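Long-range contacts in GDSL-like protein (Roseburia intestinalis L1-82, PDB 6HH9), which probably acts as an acetylxylan esterase of the SGNH (GDSL-like) hydrolase family and is bound here to a chain of four beta-1,4-linked mannose units: residues 141-146 with 172-177; 45-50 with 191-196. All coordinates share one frame; numbering follows the deposited sequence.

Contact 1: 141-146 with 172-177; sequences HNVFYN and TIYPEV. With BMA (beta-D-mannopyranose), chain E.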
ATOM      1  N   HIS A 141       7.259   9.935   1.845  1.00 37.16           N
ATOM      2  CA  HIS A 141       6.044  10.720   1.741  1.00 37.12           C
ATOM      3  C   HIS A 141       6.026  11.479   0.417  1.00 34.61           C
ATOM      4  O   HIS A 141       6.680  12.495   0.269  1.00 36.15           O
ATOM      5  CB  HIS A 141       5.920  11.714   2.902  1.00 38.91           C
ATOM      6  CG  HIS A 141       6.141  11.117   4.247  1.00 38.32           C
ATOM      7  ND1 HIS A 141       5.273  10.187   4.782  1.00 34.84           N
ATOM      8  CD2 HIS A 141       7.096  11.352   5.181  1.00 37.46           C
ATOM      9  CE1 HIS A 141       5.704   9.842   5.986  1.00 37.20           C
ATOM     10  NE2 HIS A 141       6.821  10.551   6.262  1.00 36.50           N
ATOM     11  N   ASN A 142       5.234  10.996  -0.544  1.00 35.01           N
ATOM     12  CA  ASN A 142       4.991  11.769  -1.741  1.00 31.36           C
ATOM     13  C   ASN A 142       4.018  12.911  -1.382  1.00 32.24           C
ATOM     14  O   ASN A 142       3.608  13.073  -0.221  1.00 31.30           O
ATOM     15  CB  ASN A 142       4.569  10.863  -2.897  1.00 31.84           C
ATOM     16  CG  ASN A 142       5.745  10.226  -3.617  1.00 34.35           C
ATOM     17  OD1 ASN A 142       6.619  10.920  -4.154  1.00 35.68           O
ATOM     18  ND2 ASN A 142       5.764   8.900  -3.659  1.00 35.78           N
ATOM     19  N   VAL A 143       3.689  13.736  -2.380  1.00 33.75           N
ATOM     20  CA  VAL A 143       2.839  14.894  -2.212  1.00 34.55           C
ATOM     21  C   VAL A 143       2.008  15.093  -3.485  1.00 33.70           C
ATOM     22  O   VAL A 143       2.469  14.780  -4.591  1.00 33.18           O
ATOM     23  CB  VAL A 143       3.687  16.136  -1.876  1.00 35.24           C
ATOM     24  CG1 VAL A 143       4.686  16.469  -2.974  1.00 36.78           C
ATOM     25  CG2 VAL A 143       2.814  17.331  -1.554  1.00 36.47           C
ATOM     26  N   PHE A 144       0.788  15.604  -3.296  1.00 33.26           N
ATOM     27  CA  PHE A 144      -0.076  16.086  -4.371  1.00 35.73           C
ATOM     28  C   PHE A 144       0.417  17.467  -4.824  1.00 37.67           C
ATOM     29  O   PHE A 144       0.426  18.400  -4.032  1.00 37.89           O
ATOM     30  CB  PHE A 144      -1.524  16.199  -3.882  1.00 35.56           C
ATOM     31  CG  PHE A 144      -2.296  14.910  -3.871  1.00 36.38           C
ATOM     32  CD1 PHE A 144      -2.981  14.486  -4.997  1.00 37.80           C
ATOM     33  CD2 PHE A 144      -2.344  14.127  -2.729  1.00 38.48           C
ATOM     34  CE1 PHE A 144      -3.682  13.293  -4.986  1.00 39.05           C
ATOM     35  CE2 PHE A 144      -3.054  12.939  -2.711  1.00 38.23           C
ATOM     36  CZ  PHE A 144      -3.721  12.525  -3.838  1.00 41.80           C
ATOM     37  N   TYR A 145       0.804  17.596  -6.097  1.00 40.64           N
ATOM     38  CA  TYR A 145       1.436  18.825  -6.614  1.00 39.63           C
ATOM     39  C   TYR A 145       0.378  19.881  -7.003  1.00 43.13           C
ATOM     40  O   TYR A 145       0.729  21.057  -7.235  1.00 43.80           O
ATOM     41  CB  TYR A 145       2.366  18.445  -7.765  1.00 40.55           C
ATOM     42  CG  TYR A 145       3.578  17.680  -7.303  1.00 42.36           C
ATOM     43  CD1 TYR A 145       4.530  18.297  -6.512  1.00 44.06           C
ATOM     44  CD2 TYR A 145       3.762  16.344  -7.617  1.00 45.01           C
ATOM     45  CE1 TYR A 145       5.642  17.620  -6.047  1.00 43.68           C
ATOM     46  CE2 TYR A 145       4.877  15.652  -7.173  1.00 45.83           C
ATOM     47  CZ  TYR A 145       5.816  16.293  -6.380  1.00 45.78           C
ATOM     48  OH  TYR A 145       6.908  15.638  -5.894  1.00 46.44           O
ATOM     49  N   ASN A 146      -0.904  19.479  -7.066  1.00 39.90           N
ATOM     50  CA  ASN A 146      -2.022  20.414  -7.299  1.00 38.31           C
ATOM     51  C   ASN A 146      -2.234  21.318  -6.081  1.00 38.39           C
ATOM     52  O   ASN A 146      -2.507  22.486  -6.262  1.00 40.52           O
ATOM     53  CB  ASN A 146      -3.333  19.718  -7.693  1.00 40.52           C
ATOM     54  CG  ASN A 146      -3.758  18.597  -6.768  1.00 41.42           C
ATOM     55  OD1 ASN A 146      -3.039  17.621  -6.600  1.00 45.09           O
ATOM     56  ND2 ASN A 146      -4.938  18.706  -6.186  1.00 43.70           N
ATOM     57  N   THR A 172      10.353  19.330  -0.087  1.00 43.01           N
ATOM     58  CA  THR A 172      11.481  19.449  -0.973  1.00 43.96           C
ATOM     59  C   THR A 172      11.023  19.849  -2.377  1.00 44.62           C
ATOM     60  O   THR A 172      11.436  20.896  -2.879  1.00 47.48           O
ATOM     61  CB  THR A 172      12.281  18.148  -1.023  1.00 44.07           C
ATOM     62  OG1 THR A 172      11.335  17.120  -1.308  1.00 46.47           O
ATOM     63  CG2 THR A 172      13.013  17.867   0.268  1.00 43.00           C
ATOM     64  N   ILE A 173      10.218  18.996  -3.015  1.00 44.01           N
ATOM     65  CA  ILE A 173       9.832  19.197  -4.406  1.00 43.68           C
ATOM     66  C   ILE A 173       8.677  20.213  -4.478  1.00 47.10           C
ATOM     67  O   ILE A 173       8.725  21.134  -5.291  1.00 48.84           O
ATOM     68  CB  ILE A 173       9.490  17.863  -5.094  1.00 43.46           C
ATOM     69  CG1 ILE A 173      10.629  16.847  -4.977  1.00 45.22           C
ATOM     70  CG2 ILE A 173       9.100  18.106  -6.541  1.00 46.82           C
ATOM     71  CD1 ILE A 173      10.414  15.547  -5.730  1.00 43.28           C
ATOM     72  N   TYR A 174       7.658  20.076  -3.618  1.00 44.89           N
ATOM     73  CA  TYR A 174       6.458  20.924  -3.709  1.00 44.86           C
ATOM     74  C   TYR A 174       6.821  22.387  -3.457  1.00 43.57           C
ATOM     75  O   TYR A 174       6.321  23.264  -4.150  1.00 40.57           O
ATOM     76  CB  TYR A 174       5.345  20.450  -2.767  1.00 46.49           C
ATOM     77  CG  TYR A 174       4.196  21.420  -2.653  1.00 46.37           C
ATOM     78  CD1 TYR A 174       3.271  21.558  -3.677  1.00 44.95           C
ATOM     79  CD2 TYR A 174       4.062  22.239  -1.541  1.00 45.99           C
ATOM     80  CE1 TYR A 174       2.225  22.466  -3.586  1.00 45.53           C
ATOM     81  CE2 TYR A 174       3.029  23.157  -1.440  1.00 46.04           C
ATOM     82  CZ  TYR A 174       2.102  23.276  -2.466  1.00 47.03           C
ATOM     83  OH  TYR A 174       1.067  24.173  -2.363  1.00 45.14           O
ATOM     84  N   PRO A 175       7.685  22.714  -2.469  1.00 45.60           N
ATOM     85  CA  PRO A 175       8.149  24.092  -2.283  1.00 45.55           C
ATOM     86  C   PRO A 175       8.690  24.753  -3.560  1.00 46.64           C
ATOM     87  O   PRO A 175       8.408  25.913  -3.774  1.00 51.71           O
ATOM     88  CB  PRO A 175       9.254  23.955  -1.220  1.00 42.47           C
ATOM     89  CG  PRO A 175       8.837  22.743  -0.415  1.00 43.14           C
ATOM     90  CD  PRO A 175       8.213  21.806  -1.436  1.00 45.09           C
ATOM     91  N   GLU A 176       9.446  24.007  -4.377  1.00 47.06           N
ATOM     92  CA  GLU A 176       9.943  24.485  -5.671  1.00 49.27           C
ATOM     93  C   GLU A 176       8.789  24.791  -6.633  1.00 49.07           C
ATOM     94  O   GLU A 176       8.838  25.766  -7.392  1.00 50.12           O
ATOM     95  CB  GLU A 176      10.846  23.441  -6.336  1.00 52.02           C
ATOM     96  CG  GLU A 176      12.152  23.218  -5.602  1.00 53.98           C
ATOM     97  CD  GLU A 176      12.835  24.511  -5.205  1.00 55.11           C
ATOM     98  OE1 GLU A 176      13.272  25.259  -6.111  1.00 58.18           O
ATOM     99  OE2 GLU A 176      12.884  24.782  -3.999  1.00 58.10           O
ATOM    100  N   VAL A 177       7.775  23.922  -6.638  1.00 51.82           N
ATOM    101  CA  VAL A 177       6.707  23.955  -7.657  1.00 52.23           C
ATOM    102  C   VAL A 177       5.764  25.135  -7.377  1.00 52.88           C
ATOM    103  O   VAL A 177       5.346  25.826  -8.311  1.00 50.24           O
ATOM    104  CB  VAL A 177       5.938  22.622  -7.705  1.00 49.26           C
ATOM    105  CG1 VAL A 177       4.745  22.697  -8.639  1.00 51.61           C
ATOM    106  CG2 VAL A 177       6.844  21.462  -8.098  1.00 50.81           C
TER
HETATM  107  C1  BMA E   4      -6.644   9.528  -7.133  1.00 47.49           C
HETATM  108  C2  BMA E   4      -7.961  10.292  -7.112  1.00 48.54           C
HETATM  109  C3  BMA E   4      -8.012  11.441  -6.099  1.00 49.24           C
HETATM  110  C4  BMA E   4      -7.573  10.956  -4.720  1.00 51.31           C
HETATM  111  C5  BMA E   4      -6.317  10.071  -4.816  1.00 52.46           C
HETATM  112  C6  BMA E   4      -6.118   9.355  -3.477  1.00 52.20           C
HETATM  113  O2  BMA E   4      -8.986   9.355  -6.789  1.00 44.75           O
HETATM  114  O3  BMA E   4      -9.369  11.932  -6.017  1.00 46.55           O
HETATM  115  O4  BMA E   4      -7.366  12.047  -3.780  1.00 53.28           O
HETATM  116  O5  BMA E   4      -6.342   9.054  -5.828  1.00 47.31           O
HETATM  117  O6  BMA E   4      -6.680   8.053  -3.558  1.00 49.82           O

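Contact 2: 45-50 with 191-196; sequences GSLSSK and DLHPND. With BMA (beta-D-mannopyranose), chain B; BMA (beta-D-mannopyranose), chain C; BMA (beta-D-mannopyranose), chain D.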
ATOM      1  N   GLY A  45       5.421   2.365 -10.455  1.00 40.16           N
ATOM      2  CA  GLY A  45       6.257   3.016 -11.522  1.00 40.90           C
ATOM      3  C   GLY A  45       5.535   4.042 -12.410  1.00 40.31           C
ATOM      4  O   GLY A  45       6.170   4.698 -13.262  1.00 40.51           O
ATOM      5  N   SER A  46       4.214   4.185 -12.249  1.00 39.45           N
ATOM      6  CA  SER A  46       3.461   5.280 -12.842  1.00 36.54           C
ATOM      7  C   SER A  46       4.103   6.606 -12.441  1.00 38.33           C
ATOM      8  O   SER A  46       4.253   6.871 -11.252  1.00 44.23           O
ATOM      9  CB  SER A  46       2.025   5.211 -12.408  1.00 36.40           C
ATOM     10  OG  SER A  46       1.324   4.217 -13.144  1.00 38.29           O
ATOM     11  N   LEU A  47       4.470   7.455 -13.409  1.00 40.28           N
ATOM     12  CA  LEU A  47       4.123   7.322 -14.816  1.00 42.15           C
ATOM     13  C   LEU A  47       5.412   7.341 -15.653  1.00 43.61           C
ATOM     14  O   LEU A  47       5.519   8.057 -16.650  1.00 46.71           O
ATOM     15  CB  LEU A  47       3.193   8.488 -15.169  1.00 39.80           C
ATOM     16  CG  LEU A  47       1.835   8.161 -15.791  1.00 44.85           C
ATOM     17  CD1 LEU A  47       1.394   6.721 -15.579  1.00 41.71           C
ATOM     18  CD2 LEU A  47       0.770   9.118 -15.266  1.00 45.20           C
ATOM     19  N   SER A  48       6.393   6.536 -15.236  1.00 40.86           N
ATOM     20  CA  SER A  48       7.670   6.461 -15.929  1.00 41.63           C
ATOM     21  C   SER A  48       7.457   5.816 -17.303  1.00 40.68           C
ATOM     22  O   SER A  48       6.497   5.094 -17.512  1.00 44.95           O
ATOM     23  CB  SER A  48       8.700   5.716 -15.098  1.00 39.44           C
ATOM     24  OG  SER A  48       8.333   4.356 -14.939  1.00 36.43           O
ATOM     25  N   SER A  49       8.363   6.111 -18.233  1.00 43.81           N
ATOM     26  CA  SER A  49       8.291   5.629 -19.618  1.00 46.44           C
ATOM     27  C   SER A  49       8.738   4.167 -19.693  1.00 45.23           C
ATOM     28  O   SER A  49       8.343   3.458 -20.601  1.00 45.38           O
ATOM     29  CB  SER A  49       9.112   6.503 -20.554  1.00 44.76           C
ATOM     30  OG  SER A  49      10.456   6.629 -20.097  1.00 43.91           O
ATOM     31  N   LYS A  50       9.595   3.757 -18.751  1.00 50.29           N
ATOM     32  CA  LYS A  50      10.068   2.378 -18.600  1.00 53.55           C
ATOM     33  C   LYS A  50      10.141   2.034 -17.115  1.00 51.11           C
ATOM     34  O   LYS A  50      10.419   2.900 -16.286  1.00 48.24           O
ATOM     35  CB  LYS A  50      11.470   2.183 -19.191  1.00 57.47           C
ATOM     36  CG  LYS A  50      11.815   3.037 -20.400  1.00 59.93           C
ATOM     37  CD  LYS A  50      13.172   2.710 -20.990  1.00 63.56           C
ATOM     38  CE  LYS A  50      13.704   3.832 -21.857  1.00 66.70           C
ATOM     39  NZ  LYS A  50      14.485   3.314 -23.006  1.00 66.48           N
ATOM     40  N   ASP A 191      -0.223  15.834 -11.817  1.00 45.29           N
ATOM     41  CA  ASP A 191      -0.020  16.507 -10.515  1.00 44.71           C
ATOM     42  C   ASP A 191       0.045  15.509  -9.349  1.00 41.43           C
ATOM     43  O   ASP A 191       0.015  15.930  -8.181  1.00 37.62           O
ATOM     44  CB  ASP A 191      -1.090  17.566 -10.230  1.00 46.50           C
ATOM     45  CG  ASP A 191      -0.943  18.817 -11.070  1.00 49.59           C
ATOM     46  OD1 ASP A 191       0.215  19.240 -11.313  1.00 51.80           O
ATOM     47  OD2 ASP A 191      -1.986  19.348 -11.483  1.00 53.78           O
ATOM     48  N   LEU A 192       0.159  14.215  -9.662  1.00 39.07           N
ATOM     49  CA  LEU A 192       0.250  13.152  -8.645  1.00 40.02           C
ATOM     50  C   LEU A 192       1.373  12.180  -9.028  1.00 37.81           C
ATOM     51  O   LEU A 192       2.292  11.950  -8.249  1.00 37.43           O
ATOM     52  CB  LEU A 192      -1.122  12.472  -8.542  1.00 39.67           C
ATOM     53  CG  LEU A 192      -1.215  11.173  -7.739  1.00 41.32           C
ATOM     54  CD1 LEU A 192      -0.607  11.304  -6.352  1.00 42.23           C
ATOM     55  CD2 LEU A 192      -2.663  10.733  -7.614  1.00 41.67           C
ATOM     56  N   HIS A 193       1.288  11.639 -10.248  1.00 38.95           N
ATOM     57  CA  HIS A 193       2.233  10.673 -10.784  1.00 39.81           C
ATOM     58  C   HIS A 193       3.408  11.402 -11.407  1.00 42.99           C
ATOM     59  O   HIS A 193       3.223  12.172 -12.346  1.00 40.11           O
ATOM     60  CB  HIS A 193       1.564   9.774 -11.826  1.00 39.05           C
ATOM     61  CG  HIS A 193       0.406   9.050 -11.252  1.00 40.68           C
ATOM     62  ND1 HIS A 193      -0.835   9.634 -11.150  1.00 41.82           N
ATOM     63  CD2 HIS A 193       0.321   7.842 -10.661  1.00 43.19           C
ATOM     64  CE1 HIS A 193      -1.657   8.795 -10.559  1.00 45.89           C
ATOM     65  NE2 HIS A 193      -0.967   7.685 -10.240  1.00 46.86           N
ATOM     66  N   PRO A 194       4.648  11.169 -10.921  1.00 44.92           N
ATOM     67  CA  PRO A 194       5.823  11.758 -11.549  1.00 41.50           C
ATOM     68  C   PRO A 194       6.020  11.154 -12.944  1.00 43.53           C
ATOM     69  O   PRO A 194       5.543  10.031 -13.199  1.00 42.23           O
ATOM     70  CB  PRO A 194       6.997  11.406 -10.627  1.00 45.08           C
ATOM     71  CG  PRO A 194       6.376  10.815  -9.367  1.00 45.90           C
ATOM     72  CD  PRO A 194       4.989  10.335  -9.759  1.00 45.99           C
ATOM     73  N   ASN A 195       6.691  11.910 -13.825  1.00 41.42           N
ATOM     74  CA  ASN A 195       7.215  11.393 -15.097  1.00 42.89           C
ATOM     75  C   ASN A 195       8.698  11.039 -14.871  1.00 42.78           C
ATOM     76  O   ASN A 195       9.163  11.051 -13.721  1.00 43.05           O
ATOM     77  CB  ASN A 195       7.002  12.388 -16.242  1.00 42.07           C
ATOM     78  CG  ASN A 195       7.743  13.694 -16.021  1.00 43.26           C
ATOM     79  OD1 ASN A 195       8.610  13.784 -15.151  1.00 38.56           O
ATOM     80  ND2 ASN A 195       7.395  14.720 -16.785  1.00 44.61           N
ATOM     81  N   ASP A 196       9.425  10.749 -15.961  1.00 40.72           N
ATOM     82  CA  ASP A 196      10.822  10.301 -15.910  1.00 42.33           C
ATOM     83  C   ASP A 196      11.657  11.261 -15.056  1.00 38.40           C
ATOM     84  O   ASP A 196      12.341  10.835 -14.111  1.00 37.58           O
ATOM     85  CB  ASP A 196      11.398  10.116 -17.320  1.00 39.37           C
ATOM     86  CG  ASP A 196      10.910   8.847 -18.003  1.00 40.75           C
ATOM     87  OD1 ASP A 196      10.118   8.090 -17.389  1.00 40.01           O
ATOM     88  OD2 ASP A 196      11.302   8.630 -19.147  1.00 41.84           O
TER
HETATM   89  C1  BMA B   3      -4.086   6.040 -10.147  1.00 50.21           C
HETATM   90  C2  BMA B   3      -3.913   6.006  -8.610  1.00 49.13           C
HETATM   91  C3  BMA B   3      -5.119   6.608  -7.900  1.00 46.68           C
HETATM   92  C4  BMA B   3      -5.490   7.958  -8.533  1.00 47.13           C
HETATM   93  C5  BMA B   3      -5.537   7.889 -10.078  1.00 50.35           C
HETATM   94  C6  BMA B   3      -5.782   9.247 -10.736  1.00 51.52           C
HETATM   95  O2  BMA B   3      -2.722   6.677  -8.144  1.00 48.85           O
HETATM   96  O3  BMA B   3      -4.785   6.726  -6.509  1.00 42.79           O
HETATM   97  O4  BMA B   3      -6.766   8.426  -8.054  1.00 43.51           O
HETATM   98  O5  BMA B   3      -4.339   7.357 -10.648  1.00 49.03           O
HETATM   99  O6  BMA B   3      -4.534   9.903 -10.923  1.00 50.92           O
HETATM  100  C1  BMA C   2      -1.992   3.876 -14.490  1.00 55.56           C
HETATM  101  C2  BMA C   2      -2.675   5.242 -14.539  1.00 52.14           C
HETATM  102  C3  BMA C   2      -2.578   5.905 -13.161  1.00 52.52           C
HETATM  103  C4  BMA C   2      -3.217   4.992 -12.115  1.00 51.60           C
HETATM  104  C5  BMA C   2      -2.601   3.603 -12.210  1.00 54.58           C
HETATM  105  C6  BMA C   2      -3.237   2.607 -11.250  1.00 55.00           C
HETATM  106  O2  BMA C   2      -4.049   5.067 -14.909  1.00 46.06           O
HETATM  107  O3  BMA C   2      -3.146   7.233 -13.154  1.00 46.99           O
HETATM  108  O4  BMA C   2      -2.937   5.473 -10.797  1.00 50.73           O
HETATM  109  O5  BMA C   2      -2.695   3.072 -13.540  1.00 55.51           O
HETATM  110  O6  BMA C   2      -2.324   1.514 -11.147  1.00 55.08           O
HETATM  111  C1  BMA D   1      -0.375   0.215 -18.011  1.00 69.83           C
HETATM  112  C2  BMA D   1      -1.391  -0.264 -16.976  1.00 68.69           C
HETATM  113  C3  BMA D   1      -2.183   0.922 -16.414  1.00 65.03           C
HETATM  114  C4  BMA D   1      -1.262   2.049 -15.910  1.00 63.29           C
HETATM  115  C5  BMA D   1      -0.159   2.344 -16.925  1.00 66.31           C
HETATM  116  C6  BMA D   1       0.841   3.327 -16.332  1.00 64.03           C
HETATM  117  O1  BMA D   1       0.347  -0.909 -18.535  1.00 73.46           O
HETATM  118  O2  BMA D   1      -0.732  -0.960 -15.901  1.00 67.55           O
HETATM  119  O3  BMA D   1      -3.065   0.426 -15.394  1.00 59.78           O
HETATM  120  O4  BMA D   1      -2.001   3.274 -15.787  1.00 62.16           O
HETATM  121  O5  BMA D   1       0.510   1.147 -17.374  1.00 70.04           O
HETATM  122  O6  BMA D   1       1.751   3.664 -17.378  1.00 64.65           O

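Contact 1: 141-146 with 172-177
Tyr145 lies against the first turn of helix 173-178, meeting Ile173, Tyr174 and Val177 where the loop that follows strand 136-141 of the SGNH hydrolase core sheet passes the helix. Apolar packing carries this contact, and no hydrogen bond crosses it. Ile173 approaches the phenol end of Tyr145 obliquely: its CG2 branch lies 3.5 Å from Tyr145 CE1, while its CD1 comes to 3.5 Å from Tyr145 OH. Val177, one helical turn later, brings CG2 to 4.2 Å from Tyr145 CD1, so two residues on the same side of the helix touch the same flank of the ring. With CG anti to the carbonyl carbon (chi1 -69°), Tyr145 directs its phenol along the helix, back toward its start and Ile173. Trimming this residue to an alanine would probably open a gap beside Ile173 and Val177 and deprive the loop of most of its grip on the helix. A separate apolar pair sets Val143 across Tyr174 at about a right angle, the Val143 CG1 methyl standing 4.0 Å from Tyr174 CB.

Two backbone atoms border the Tyr145 ring. Val143 O sits 3.6 Å above one face, offset toward the rim, and Tyr174 N lies at the ring's edge near its plane. Tyr145 O in turn lies at the edge of the Tyr174 ring and takes a weak hydrogen bond from Asn184. Ile173 is also covered by Leu201 and Val202 of helix 196-214.

Phe144 faces away from the helix and reaches the bound sugar. The mannose of chain E presents C5 in the plane of the ring at its edge, and Phe144 CZ stands 3.7 Å from its O4.

Contact 2: 45-50 with 191-196
Leu47 N donates to Pro194 O over 2.8 Å, tying two loops whose touching parts, 46-49 and 193-196, run 24° apart, with a cis peptide joining Ser46 to Leu47. The 191-196 loop carries the histidine of the Asp-x-x-His element of SGNH hydrolases: His193 is bonded through ND1 to Asp190 and weakly through NE2 to Ser41, an arrangement consistent with the Ser-His-Asp triad of this family.

The opposing loop packs against His193 through carbon atoms. With CG anti to its carbonyl carbon (chi1 -58°), His193 holds its ring beside the side chains of Ser46 and Leu47. Leu47 bends CD2 to 3.6 Å from His193 CB, and Ser46 sets CB 3.6 Å from His193 CD2; both come up to the ring obliquely. On the substrate side the imidazole meets the bound sugars. His193 NE2 shares a hydrogen bond of 2.9 Å with O2 of the chain B mannose, where either atom may be the donor, and makes a weak one to O4 of the chain C mannose. O3 of that second sugar lies over one face of the ring. Leu47 CD1 and Ser46 OG meanwhile touch C6 of the chain D mannose, extending the surface that lines the sugar past the histidine.

At the far end Asp196, the first residue of helix 196-214, holds the 45-50 loop with its carboxylate. Ser49 turns its hydroxyl to Asp196 OD2, but the modelled separation is too short for its length to be trusted. Ser48 OG lies within hydrogen-bonding distance of both Gly45 O and Lys50 O. Asn195, at the N-cap of the same helix, bonds through OD1 to Gly198 N. The Asp196 bond that can be relied on runs from Ser49 N to the syn lone pair of Asp196 OD1, 2.8 Å long with a 162° angle at the hydrogen.

How the contacts relate
Along the chain the order is 45-50, 141-146, 172-177, 191-196, so contact 1 falls between the two halves of contact 2, and all four segments belong to the SGNH hydrolase part of the protein. The centres of the two contacts lie 14 Å apart, and helix 196-214 backs both. They meet directly: Tyr145 N probably donates a hydrogen bond to Asp191 O (2.8 Å), and Phe144 CE1 packs 3.8 Å from Leu192 CD2. Contact 1 thus flanks the loop bearing the probable catalytic histidine. The linked mannoses span both, from chain D beside 45-50 to chain E beside Phe144, outlining a probable substrate groove.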